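Local coordinates for protein beta-glucosidase (Pseudoalteromonas sp., PDB 3F95) that forms the extra C-terminal beta-sandwich domain of an exo-1,3/1,4-beta-glucanase, an enzyme that probably releases glucose from beta-linked glucans, at residues A[83-89]-A[168-174]; A[113-117]-A[136-140]; A[103-109]-A[150-156]. One frame throughout, in Å; residues are numbered along the deposited sequence. Where two conformers were deposited one is given.

Contact 1 (A[83-89]-A[168-174]); sequences FSTGYLE and VALTIKP
Tyr-87 and Thr-171 face each other as an antiparallel hydrogen-bonded pair, with Tyr-87 N to Thr-171 O at 2.8 Å and Thr-171 N to Tyr-87 O at 2.9 Å. Glu-89 and Ala-169 repeat the pattern two residues on, Glu-89 N reaching Ala-169 O at 2.7 Å in a nearly straight bond (169°). On the Tyr-87 face of the sheet, Pro-174 lays CD over the phenol ring, 3.7 Å from its centroid and offset toward the rim, a CH-pi contact, while Thr-171 CG2 rests on Tyr-87 CB. With chi1 at -173°, Thr-171 OG1 points away from its own amide and toward the loop, where it donates to Lys-173 O at 2.9 Å. These strands, 87-94 and 161-171, are neighbours in one sheet of a beta-sandwich, consistent with the galactose-binding-like family assigned to this domain, and the opposite face, carrying Leu-88 and Leu-170, looks into the core. There Leu-88 CD1 meets Leu-170 CD2, and Met-107 of the facing sheet packs on both leucines. Leu-170 CB stands squarely over the centre of the Phe-83 ring, 3.6 Å from the centroid and 3° off the normal. Phe-83 opens a type I turn that closes with Gly-86 N bonded to Phe-83 O at 2.8 Å, bringing the ring back over strand 168-171. Farther out, His-7 touches the Phe-83 side chain.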
loop_
_atom_site.group_PDB
_atom_site.type_symbol
_atom_site.label_atom_id
_atom_site.label_comp_id
_atom_site.label_asym_id
_atom_site.label_seq_id
_atom_site.Cartn_x
_atom_site.Cartn_y
_atom_site.Cartn_z
ATOM N N PHE A 83 1.018 -3.988 -17.822
ATOM C CA PHE A 83 0.146 -3.273 -16.895
ATOM C C PHE A 83 -0.100 -1.813 -17.220
ATOM O O PHE A 83 -0.678 -1.109 -16.408
ATOM C CB PHE A 83 0.627 -3.446 -15.443
ATOM C CG PHE A 83 0.758 -4.865 -15.039
ATOM C CD1 PHE A 83 -0.378 -5.669 -14.919
ATOM C CD2 PHE A 83 2.016 -5.423 -14.812
ATOM C CE1 PHE A 83 -0.272 -7.007 -14.577
ATOM C CE2 PHE A 83 2.143 -6.768 -14.463
ATOM C CZ PHE A 83 0.992 -7.563 -14.338
ATOM N N SER A 84 0.288 -1.361 -18.418
ATOM C CA SER A 84 0.142 0.061 -18.770
ATOM C C SER A 84 -1.295 0.583 -18.648
ATOM O O SER A 84 -1.508 1.740 -18.292
ATOM C CB SER A 84 0.713 0.354 -20.164
ATOM O OG SER A 84 -0.106 -0.208 -21.170
ATOM N N THR A 85 -2.276 -0.262 -18.933
ATOM C CA THR A 85 -3.679 0.072 -18.661
ATOM C C THR A 85 -4.290 -0.848 -17.609
ATOM O O THR A 85 -5.496 -1.119 -17.630
ATOM C CB THR A 85 -4.569 0.036 -19.944
ATOM O OG1 THR A 85 -4.239 -1.118 -20.730
ATOM C CG2 THR A 85 -4.348 1.279 -20.784
ATOM N N GLY A 86 -3.450 -1.318 -16.690
ATOM C CA GLY A 86 -3.865 -2.253 -15.650
ATOM C C GLY A 86 -4.125 -1.578 -14.309
ATOM O O GLY A 86 -4.409 -0.371 -14.231
ATOM N N TYR A 87 -4.010 -2.376 -13.253
ATOM C CA TYR A 87 -4.432 -1.991 -11.922
ATOM C C TYR A 87 -3.428 -2.468 -10.902
ATOM O O TYR A 87 -2.825 -3.540 -11.062
ATOM C CB TYR A 87 -5.752 -2.681 -11.552
ATOM C CG TYR A 87 -6.879 -2.307 -12.462
ATOM C CD1 TYR A 87 -7.802 -1.342 -12.077
ATOM C CD2 TYR A 87 -7.017 -2.912 -13.723
ATOM C CE1 TYR A 87 -8.827 -0.969 -12.916
ATOM C CE2 TYR A 87 -8.051 -2.540 -14.581
ATOM C CZ TYR A 87 -8.950 -1.575 -14.157
ATOM O OH TYR A 87 -9.985 -1.198 -14.982
ATOM N N LEU A 88 -3.280 -1.702 -9.832
ATOM C CA LEU A 88 -2.751 -2.296 -8.609
ATOM C C LEU A 88 -3.969 -2.737 -7.803
ATOM O O LEU A 88 -4.859 -1.926 -7.539
ATOM C CB LEU A 88 -1.900 -1.289 -7.816
ATOM C CG LEU A 88 -1.280 -1.871 -6.526
ATOM C CD1 LEU A 88 -0.108 -2.791 -6.897
ATOM C CD2 LEU A 88 -0.823 -0.783 -5.547
ATOM N N GLU A 89 -4.016 -4.012 -7.439
ATOM C CA GLU A 89 -5.079 -4.516 -6.580
ATOM C C GLU A 89 -4.537 -4.863 -5.206
ATOM O O GLU A 89 -3.433 -5.396 -5.080
ATOM C CB GLU A 89 -5.781 -5.735 -7.194
ATOM C CG GLU A 89 -6.880 -6.314 -6.293
ATOM C CD GLU A 89 -7.444 -7.657 -6.773
ATOM O OE1 GLU A 89 -8.161 -7.658 -7.781
ATOM O OE2 GLU A 89 -7.200 -8.700 -6.119
ATOM N N VAL A 168 -1.518 -7.965 -2.356
ATOM C CA VAL A 168 -1.205 -6.850 -3.238
ATOM C C VAL A 168 -0.628 -7.388 -4.521
ATOM O O VAL A 168 0.379 -8.120 -4.504
ATOM C CB VAL A 168 -0.166 -5.876 -2.607
ATOM C CG1 VAL A 168 0.032 -4.678 -3.486
ATOM C CG2 VAL A 168 -0.651 -5.398 -1.240
ATOM N N ALA A 169 -1.250 -7.033 -5.645
ATOM C CA ALA A 169 -0.753 -7.528 -6.937
ATOM C C ALA A 169 -1.070 -6.576 -8.069
ATOM O O ALA A 169 -2.076 -5.853 -8.000
ATOM C CB ALA A 169 -1.345 -8.928 -7.230
ATOM N N LEU A 170 -0.198 -6.546 -9.095
ATOM C CA LEU A 170 -0.528 -5.872 -10.345
ATOM C C LEU A 170 -1.415 -6.826 -11.159
ATOM O O LEU A 170 -1.151 -8.022 -11.199
ATOM C CB LEU A 170 0.743 -5.494 -11.114
ATOM C CG LEU A 170 1.642 -4.425 -10.492
ATOM C CD1 LEU A 170 3.014 -4.384 -11.146
ATOM C CD2 LEU A 170 0.978 -3.051 -10.564
ATOM N N THR A 171 -2.478 -6.295 -11.769
ATOM C CA THR A 171 -3.399 -7.116 -12.538
ATOM C C THR A 171 -3.912 -6.377 -13.773
ATOM O O THR A 171 -4.010 -5.145 -13.785
ATOM C CB THR A 171 -4.612 -7.588 -11.690
ATOM O OG1 THR A 171 -5.379 -8.521 -12.461
ATOM C CG2 THR A 171 -5.510 -6.411 -11.315
ATOM N N ILE A 172 -4.262 -7.137 -14.808
ATOM C CA ILE A 172 -4.808 -6.509 -16.009
ATOM C C ILE A 172 -6.316 -6.439 -15.905
ATOM O O ILE A 172 -6.943 -5.663 -16.620
ATOM C CB ILE A 172 -4.348 -7.186 -17.332
ATOM C CG1 ILE A 172 -4.803 -8.647 -17.398
ATOM C CG2 ILE A 172 -2.845 -7.058 -17.452
ATOM C CD1 ILE A 172 -4.475 -9.346 -18.703
ATOM N N LYS A 173 -6.869 -7.263 -15.011
ATOM C CA LYS A 173 -8.296 -7.239 -14.692
ATOM C C LYS A 173 -8.595 -7.396 -13.196
ATOM O O LYS A 173 -8.251 -8.428 -12.578
ATOM C CB LYS A 173 -9.086 -8.293 -15.496
ATOM C CG LYS A 173 -8.758 -9.742 -15.178
ATOM C CD LYS A 173 -10.041 -10.540 -14.948
ATOM C CE LYS A 173 -10.980 -10.431 -16.134
ATOM N NZ LYS A 173 -12.392 -10.860 -15.826
ATOM N N PRO A 174 -9.285 -6.390 -12.636
ATOM C CA PRO A 174 -9.761 -6.341 -11.263
ATOM C C PRO A 174 -10.633 -7.556 -10.929
ATOM O O PRO A 174 -11.452 -7.991 -11.761
ATOM C CB PRO A 174 -10.584 -5.049 -11.223
ATOM C CG PRO A 174 -10.831 -4.663 -12.625
ATOM C CD PRO A 174 -9.671 -5.187 -13.390
#

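Contact 2 (A[113-117]-A[136-140]); sequences CLRDI and IPLHC
Leu-114 and Leu-138 are the closest backbone positions here, their CA atoms 5.9 Å apart with no beta bridge between them, and a water spans the gap by donating to Leu-114 O and to Leu-138 O, each at 2.7 Å. The same water accepts from Cys-140 N. Arg-115 carries the largest share of the contact. Its chain folds back at chi2 and chi3 (-70° and -52°) to bring NH1 to Pro-137 O at 2.9 Å; the bond is nearly straight (167°), lies in the guanidinium plane and uses a lone pair of the carbonyl. Arg-115 NH1 has a second acceptor in Leu-181 O, which ties this buried charge to the C-terminal part of the chain. Over one face of the guanidinium sits Ile-117 CD1, which also touches Ile-136 CG2 at 3.9 Å. Cys-140 SG, disulfide-bonded to Cys-183, lies 3.5 Å from Arg-115 NE. At the outer end Leu-114 sets CD2 3.6 Å from His-139 NE2, crossing the imidazole at a slant. Leu-114 and Arg-115 both face Val-106, a classic beta bulge on strand 113-118, and the contact joins this edge strand of one sheet of the beta-sandwich to strand 132-137 and the loop after it in the other.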
loop_
_atom_site.group_PDB
_atom_site.type_symbol
_atom_site.label_atom_id
_atom_site.label_comp_id
_atom_site.label_asym_id
_atom_site.label_seq_id
_atom_site.Cartn_x
_atom_site.Cartn_y
_atom_site.Cartn_z
ATOM N N CYS A 113 4.375 9.952 -9.326
ATOM C CA CYS A 113 3.459 8.782 -9.081
ATOM C C CYS A 113 2.348 8.642 -10.127
ATOM O O CYS A 113 1.777 9.653 -10.563
ATOM C CB CYS A 113 2.823 8.804 -7.672
ATOM S SG CYS A 113 3.989 8.917 -6.275
ATOM N N LEU A 114 2.024 7.400 -10.507
ATOM C CA LEU A 114 0.922 7.142 -11.453
ATOM C C LEU A 114 -0.443 7.550 -10.877
ATOM O O LEU A 114 -1.296 8.075 -11.603
ATOM C CB LEU A 114 0.908 5.695 -11.959
ATOM C CG LEU A 114 2.091 5.209 -12.826
ATOM C CD1 LEU A 114 1.868 3.785 -13.271
ATOM C CD2 LEU A 114 2.361 6.122 -14.029
ATOM N N ARG A 115 -0.635 7.343 -9.572
ATOM C CA ARG A 115 -1.853 7.792 -8.899
ATOM C C ARG A 115 -1.518 8.452 -7.581
ATOM O O ARG A 115 -0.593 8.026 -6.880
ATOM C CB ARG A 115 -2.828 6.633 -8.639
ATOM C CG ARG A 115 -3.330 5.900 -9.881
ATOM C CD ARG A 115 -4.309 6.741 -10.746
ATOM N NE ARG A 115 -5.412 7.310 -9.981
ATOM C CZ ARG A 115 -6.503 6.658 -9.574
ATOM N NH1 ARG A 115 -6.706 5.363 -9.845
ATOM N NH2 ARG A 115 -7.405 7.329 -8.886
ATOM N N ASP A 116 -2.288 9.492 -7.253
ATOM C CA ASP A 116 -2.165 10.201 -5.996
ATOM C C ASP A 116 -3.584 10.379 -5.439
ATOM O O ASP A 116 -4.363 11.190 -5.961
ATOM C CB ASP A 116 -1.474 11.546 -6.242
ATOM C CG ASP A 116 -1.026 12.230 -4.958
ATOM O OD1 ASP A 116 0.069 12.855 -4.967
ATOM O OD2 ASP A 116 -1.749 12.163 -3.943
ATOM N N ILE A 117 -3.941 9.594 -4.420
ATOM C CA ILE A 117 -5.344 9.499 -3.996
ATOM C C ILE A 117 -5.444 9.917 -2.543
ATOM O O ILE A 117 -4.814 9.293 -1.703
ATOM C CB ILE A 117 -5.870 8.022 -4.143
ATOM C CG1 ILE A 117 -5.828 7.582 -5.616
ATOM C CG2 ILE A 117 -7.273 7.841 -3.459
ATOM C CD1 ILE A 117 -5.946 6.077 -5.831
ATOM N N ILE A 136 -7.025 -0.403 -8.289
ATOM C CA ILE A 136 -6.592 0.966 -8.572
ATOM C C ILE A 136 -6.056 1.107 -9.996
ATOM O O ILE A 136 -4.934 0.679 -10.286
ATOM C CB ILE A 136 -5.533 1.469 -7.547
ATOM C CG1 ILE A 136 -6.104 1.352 -6.125
ATOM C CG2 ILE A 136 -5.153 2.897 -7.877
ATOM C CD1 ILE A 136 -5.080 1.515 -5.007
ATOM N N PRO A 137 -6.863 1.704 -10.894
ATOM C CA PRO A 137 -6.379 1.831 -12.272
ATOM C C PRO A 137 -5.110 2.670 -12.267
ATOM O O PRO A 137 -5.046 3.698 -11.585
ATOM C CB PRO A 137 -7.514 2.536 -13.010
ATOM C CG PRO A 137 -8.494 3.011 -11.934
ATOM C CD PRO A 137 -8.216 2.252 -10.683
ATOM N N LEU A 138 -4.094 2.200 -12.979
ATOM C CA LEU A 138 -2.792 2.878 -12.963
ATOM C C LEU A 138 -2.773 4.128 -13.834
ATOM O O LEU A 138 -1.978 5.047 -13.616
ATOM C CB LEU A 138 -1.673 1.905 -13.357
ATOM C CG LEU A 138 -1.497 0.705 -12.403
ATOM C CD1 LEU A 138 -0.345 -0.191 -12.839
ATOM C CD2 LEU A 138 -1.305 1.160 -10.940
ATOM N N HIS A 139 -3.658 4.171 -14.816
ATOM C CA HIS A 139 -3.662 5.314 -15.714
ATOM C C HIS A 139 -5.016 5.996 -15.859
ATOM O O HIS A 139 -6.030 5.355 -16.112
ATOM C CB HIS A 139 -3.046 4.930 -17.045
ATOM C CG HIS A 139 -1.578 4.635 -16.947
ATOM N ND1 HIS A 139 -1.087 3.366 -16.723
ATOM C CD2 HIS A 139 -0.498 5.449 -17.003
ATOM C CE1 HIS A 139 0.230 3.405 -16.672
ATOM N NE2 HIS A 139 0.614 4.656 -16.839
ATOM N N CYS A 140 -5.005 7.301 -15.658
ATOM C CA CYS A 140 -6.196 8.117 -15.777
ATOM C C CYS A 140 -6.443 8.574 -17.216
ATOM O O CYS A 140 -7.315 8.030 -17.901
ATOM C CB CYS A 140 -6.090 9.299 -14.820
ATOM S SG CYS A 140 -6.240 8.736 -13.093
HETATM O O HOH W 1 -2.122 7.704 -14.143
#

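Contact 3 (A[103-109]-A[150-156])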
loop_
_atom_site.group_PDB
_atom_site.type_symbol
_atom_site.label_atom_id
_atom_site.label_comp_id
_atom_site.label_asym_id
_atom_site.label_seq_id
_atom_site.Cartn_x
_atom_site.Cartn_y
_atom_site.Cartn_z
ATOM N N ASN A 103 -2.575 10.070 2.459
ATOM C CA ASN A 103 -2.339 10.053 1.021
ATOM C C ASN A 103 -1.978 8.639 0.632
ATOM O O ASN A 103 -1.127 8.012 1.276
ATOM C CB ASN A 103 -1.149 10.971 0.705
ATOM C CG ASN A 103 -0.937 11.222 -0.784
ATOM O OD1 ASN A 103 0.154 11.657 -1.177
ATOM N ND2 ASN A 103 -1.966 11.010 -1.607
ATOM N N LEU A 104 -2.645 8.123 -0.394
ATOM C CA LEU A 104 -2.266 6.848 -1.007
ATOM C C LEU A 104 -1.652 7.096 -2.382
ATOM O O LEU A 104 -2.342 7.536 -3.302
ATOM C CB LEU A 104 -3.497 5.917 -1.123
ATOM C CG LEU A 104 -3.340 4.688 -2.022
ATOM C CD1 LEU A 104 -2.202 3.762 -1.490
ATOM C CD2 LEU A 104 -4.685 3.926 -2.136
ATOM N N GLN A 105 -0.347 6.848 -2.516
ATOM C CA GLN A 105 0.330 7.041 -3.794
ATOM C C GLN A 105 0.650 5.677 -4.423
ATOM O O GLN A 105 0.954 4.721 -3.706
ATOM C CB GLN A 105 1.584 7.935 -3.601
ATOM C CG GLN A 105 1.247 9.415 -3.409
ATOM C CD GLN A 105 2.437 10.247 -2.927
ATOM O OE1 GLN A 105 3.044 9.966 -1.888
ATOM N NE2 GLN A 105 2.747 11.303 -3.671
ATOM N N VAL A 106 0.503 5.559 -5.744
ATOM C CA VAL A 106 0.643 4.273 -6.401
ATOM C C VAL A 106 1.615 4.394 -7.577
ATOM O O VAL A 106 1.525 5.347 -8.391
ATOM C CB VAL A 106 -0.747 3.740 -6.880
ATOM C CG1 VAL A 106 -0.603 2.478 -7.694
ATOM C CG2 VAL A 106 -1.660 3.523 -5.663
ATOM N N MET A 107 2.564 3.464 -7.617
ATOM C CA MET A 107 3.558 3.354 -8.700
ATOM C C MET A 107 4.346 4.661 -8.891
ATOM O O MET A 107 4.179 5.421 -9.883
ATOM C CB MET A 107 2.915 2.821 -9.991
ATOM C CG MET A 107 2.333 1.427 -9.855
ATOM S SD MET A 107 3.589 0.156 -9.503
ATOM C CE MET A 107 2.667 -0.936 -8.478
ATOM N N CYS A 108 5.195 4.926 -7.901
ATOM C CA CYS A 108 5.943 6.167 -7.815
ATOM C C CYS A 108 7.367 5.948 -8.294
ATOM O O CYS A 108 8.023 4.990 -7.890
ATOM C CB CYS A 108 6.012 6.670 -6.378
ATOM S SG CYS A 108 4.378 6.997 -5.661
ATOM N N SER A 109 7.833 6.859 -9.139
ATOM C CA SER A 109 9.241 6.895 -9.513
ATOM C C SER A 109 9.933 7.855 -8.574
ATOM O O SER A 109 9.389 8.213 -7.524
ATOM C CB SER A 109 9.419 7.322 -10.971
ATOM O OG SER A 109 8.526 8.361 -11.320
ATOM N N ILE A 150 10.091 2.450 -11.419
ATOM C CA ILE A 150 9.264 2.540 -10.215
ATOM C C ILE A 150 10.081 2.172 -8.967
ATOM O O ILE A 150 10.775 1.157 -8.953
ATOM C CB ILE A 150 8.016 1.626 -10.323
ATOM C CG1 ILE A 150 7.245 1.890 -11.628
ATOM C CG2 ILE A 150 7.114 1.736 -9.067
ATOM C CD1 ILE A 150 6.730 3.307 -11.821
ATOM N N THR A 151 9.983 3.002 -7.932
ATOM C CA THR A 151 10.583 2.678 -6.635
ATOM C C THR A 151 9.548 2.209 -5.603
ATOM O O THR A 151 9.748 1.197 -4.949
ATOM C CB THR A 151 11.421 3.849 -6.101
ATOM O OG1 THR A 151 12.612 3.960 -6.903
ATOM C CG2 THR A 151 11.828 3.600 -4.655
ATOM N N ASP A 152 8.466 2.958 -5.446
ATOM C CA ASP A 152 7.417 2.595 -4.483
ATOM C C ASP A 152 6.168 2.121 -5.255
ATOM O O ASP A 152 5.504 2.935 -5.930
ATOM C CB ASP A 152 7.069 3.816 -3.604
ATOM C CG ASP A 152 8.160 4.178 -2.584
ATOM O OD1 ASP A 152 9.148 3.406 -2.368
ATOM O OD2 ASP A 152 7.993 5.270 -1.975
ATOM N N ALA A 153 5.858 0.819 -5.181
ATOM C CA ALA A 153 4.588 0.300 -5.749
ATOM C C ALA A 153 3.363 0.981 -5.094
ATOM O O ALA A 153 2.384 1.350 -5.778
ATOM C CB ALA A 153 4.521 -1.213 -5.625
ATOM N N LEU A 154 3.432 1.156 -3.774
ATOM C CA LEU A 154 2.499 1.999 -3.039
ATOM C C LEU A 154 3.189 2.760 -1.910
ATOM O O LEU A 154 4.181 2.303 -1.354
ATOM C CB LEU A 154 1.325 1.174 -2.485
ATOM C CG LEU A 154 1.484 0.241 -1.301
ATOM C CD1 LEU A 154 1.331 0.953 0.046
ATOM C CD2 LEU A 154 0.459 -0.923 -1.396
ATOM N N ARG A 155 2.640 3.908 -1.561
ATOM C CA ARG A 155 3.158 4.691 -0.456
ATOM C C ARG A 155 1.959 5.286 0.263
ATOM O O ARG A 155 1.079 5.878 -0.377
ATOM C CB ARG A 155 4.091 5.784 -0.994
ATOM C CG ARG A 155 4.674 6.689 0.083
ATOM C CD ARG A 155 5.379 7.912 -0.536
ATOM N NE ARG A 155 6.341 7.524 -1.545
ATOM C CZ ARG A 155 6.576 8.189 -2.672
ATOM N NH1 ARG A 155 5.919 9.313 -2.967
ATOM N NH2 ARG A 155 7.483 7.719 -3.505
ATOM N N ILE A 156 1.882 5.076 1.572
ATOM C CA ILE A 156 0.810 5.678 2.373
ATOM C C ILE A 156 1.468 6.598 3.403
ATOM O O ILE A 156 2.334 6.175 4.162
ATOM C CB ILE A 156 -0.048 4.603 3.072
ATOM C CG1 ILE A 156 -0.722 3.708 1.999
ATOM C CG2 ILE A 156 -1.095 5.267 4.003
ATOM C CD1 ILE A 156 -1.318 2.439 2.580
#
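A classic beta bulge, in which Thr-151 and Asp-152 both face Cys-108, interrupts two neighbouring antiparallel strands of the beta-sandwich. Strands 103-106 and 154-156 run antiparallel at 168°, and Gln-105 with Arg-155 forms their hydrogen-bonded pair, Gln-105 N to Arg-155 O spanning 2.7 Å. At the bulge Cys-108 O accepts from Thr-151 N at 2.8 Å and from Asp-152 N at 3.2 Å. Between these stretches Met-107 N donates to Ala-153 O from above the carbonyl plane, consistent with the corners the chain takes at Met-107 and Ala-153. On the Gln-105 face the Arg-155 side chain leaves with CG anti to the backbone N (chi1 179°) and bends at chi3, swinging its guanidinium back along the strand. There NE (2.8 Å) and NH2 (2.9 Å) of Arg-155 both grip Asp-152 OD2 side-on, in the guanidinium plane, forming a salt bridge. Cys-108 SG, disulfide-linked to Cys-113, lies over a face of the same group, offset toward the rim. Gln-105 OE1 adds a weak bond to Arg-155 NH1 at 3.1 Å, with amide and guanidinium planes almost perpendicular. A leucine in place of Arg-155 would probably leave the Asp-152 carboxylate without its charged partner and Cys-108 SG without the flat group it rests against. On the other face Leu-104 CD1 packs against Ile-156 CG1, 3.8 Å away; with this apolar face turned to the core, the pair fits an antiparallel sheet of a beta-sandwich, its strands broken by a classic bulge.

In the fold
The three contacts illustrate how a beta-sandwich is stitched within and between its sheets. Contacts 1 and 2, centred about 11 Å apart, share one sheet: Leu-88 O lies 2.8 Å from Ile-136 N and Gly-86 O 2.9 Å from Leu-138 N, both probable hydrogen bonds. Contacts 2 and 3, about 9 Å apart, meet in the other sheet, where Cys-113 SG and Cys-108 SG join in a disulfide and Asp-116 OD2 lies 2.6 Å from Asn-103 ND2. Contacts 1 and 3 meet across the core, with Met-107 CE 3.7 Å from Leu-88 CD1. Contact 2 thus bridges the two sheets, whereas contacts 1 and 3 pack face to face.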